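PDB 3BQY: putative TetR family transcriptional regulator from Streptomyces coelicolor A3, which is probably a DNA-binding transcription factor of the TetR family, recognising regulatory DNA and likely acting as a repressor. Local coordinates for residues A167-A170 and G171-P174. Sequence-based numbering, arbitrary orientation.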
loop_
_atom_site.group_PDB
_atom_site.type_symbol
_atom_site.label_atom_id
_atom_site.label_comp_id
_atom_site.label_asym_id
_atom_site.label_seq_id
_atom_site.Cartn_x
_atom_site.Cartn_y
_atom_site.Cartn_z
ATOM N N ALA A 167 22.493 -6.578 0.746
ATOM C CA ALA A 167 22.958 -5.209 0.994
ATOM C C ALA A 167 23.506 -5.033 2.422
ATOM O O ALA A 167 24.311 -4.150 2.687
ATOM C CB ALA A 167 21.850 -4.237 0.718
ATOM N N VAL A 168 23.083 -5.912 3.322
ATOM C CA VAL A 168 23.359 -5.756 4.743
ATOM C C VAL A 168 24.692 -6.382 5.180
ATOM O O VAL A 168 25.135 -7.397 4.646
ATOM C CB VAL A 168 22.141 -6.251 5.570
ATOM C CG1 VAL A 168 22.487 -6.561 6.985
ATOM C CG2 VAL A 168 21.040 -5.210 5.524
ATOM N N ALA A 169 25.343 -5.696 6.108
ATOM C CA ALA A 169 26.422 -6.214 6.939
ATOM C C ALA A 169 26.163 -5.682 8.363
ATOM O O ALA A 169 25.491 -4.644 8.530
ATOM C CB ALA A 169 27.792 -5.723 6.424
ATOM N N ALA A 170 26.693 -6.394 9.374
ATOM C CA ALA A 170 26.597 -5.942 10.780
ATOM C C ALA A 170 27.423 -4.670 10.936
ATOM O O ALA A 170 27.130 -3.829 11.782
ATOM C CB ALA A 170 27.066 -7.036 11.741
ATOM N N GLY A 171 28.446 -4.527 10.083
ATOM C CA GLY A 171 29.335 -3.362 10.115
ATOM C C GLY A 171 28.712 -2.074 9.575
ATOM O O GLY A 171 29.267 -0.972 9.823
ATOM N N THR A 172 27.623 -2.186 8.795
ATOM C CA THR A 172 27.012 -0.989 8.199
ATOM C C THR A 172 25.551 -0.782 8.548
ATOM O O THR A 172 25.154 0.361 8.742
ATOM C CB THR A 172 27.138 -0.912 6.677
ATOM O OG1 THR A 172 26.764 -2.181 6.125
ATOM C CG2 THR A 172 28.570 -0.590 6.301
ATOM N N TYR A 173 24.765 -1.862 8.607
ATOM C CA TYR A 173 23.351 -1.796 9.056
ATOM C C TYR A 173 23.132 -2.831 10.150
ATOM O O TYR A 173 22.520 -3.879 9.912
ATOM C CB TYR A 173 22.348 -2.006 7.884
ATOM C CG TYR A 173 22.614 -1.028 6.758
ATOM C CD1 TYR A 173 22.186 0.297 6.853
ATOM C CD2 TYR A 173 23.346 -1.417 5.633
ATOM C CE1 TYR A 173 22.457 1.233 5.834
ATOM C CE2 TYR A 173 23.635 -0.485 4.580
ATOM C CZ TYR A 173 23.171 0.836 4.701
ATOM O OH TYR A 173 23.432 1.782 3.720
ATOM N N PRO A 174 23.657 -2.550 11.347
ATOM C CA PRO A 174 23.705 -3.575 12.402
ATOM C C PRO A 174 22.349 -4.040 12.893
ATOM O O PRO A 174 22.219 -5.195 13.262
ATOM C CB PRO A 174 24.498 -2.888 13.546
ATOM C CG PRO A 174 24.396 -1.399 13.273
ATOM C CD PRO A 174 24.254 -1.260 11.779
#
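The carbonyl oxygen of A169 receives two backbone N–H groups, from T172 and Y173, and so closes the link between helices 161-167 and 174-183. Y173 N lies 2.9 Å from A169 O and approaches nearly end-on to the carbonyl, with a C=O...N angle of 161°. The second bond, from T172 N to A169 O, is longer at 3.3 Å, its donor standing well above the carbonyl plane. The T172 bond closes a type I beta turn over A169-T172, with A170 and G171 at its corners in helix-like conformations; the Y173 bond closes the alpha turn A169-Y173 around it.

Around these bonds the side chains make van der Waals contacts. The apolar one is V168 CG2 on Y173 CB, 4.2 Å; the others set carbon against oxygen. The other methyl of V168, CG1, faces Y173 O at 4.0 Å. With CG anti to its own carbonyl carbon (chi1 -55°), the Y173 ring swings back toward the end of the first helix, where A167 O lies at the ring edge, 4.1 Å from CD2. T172 OG1 comes within 3.7 Å of A169 CB, and P174 CB meets A170 O at 3.3 Å.

V168 touches L176 and A177 of helix 174-183, and A170 touches A177, whereas A167 and Y173 pack on L109 of the second subunit. This is a tight turn linking two helices on the surface of the TetR-type C-terminal domain, with Y173 at the N-cap position and P174 as the first residue of the second helix.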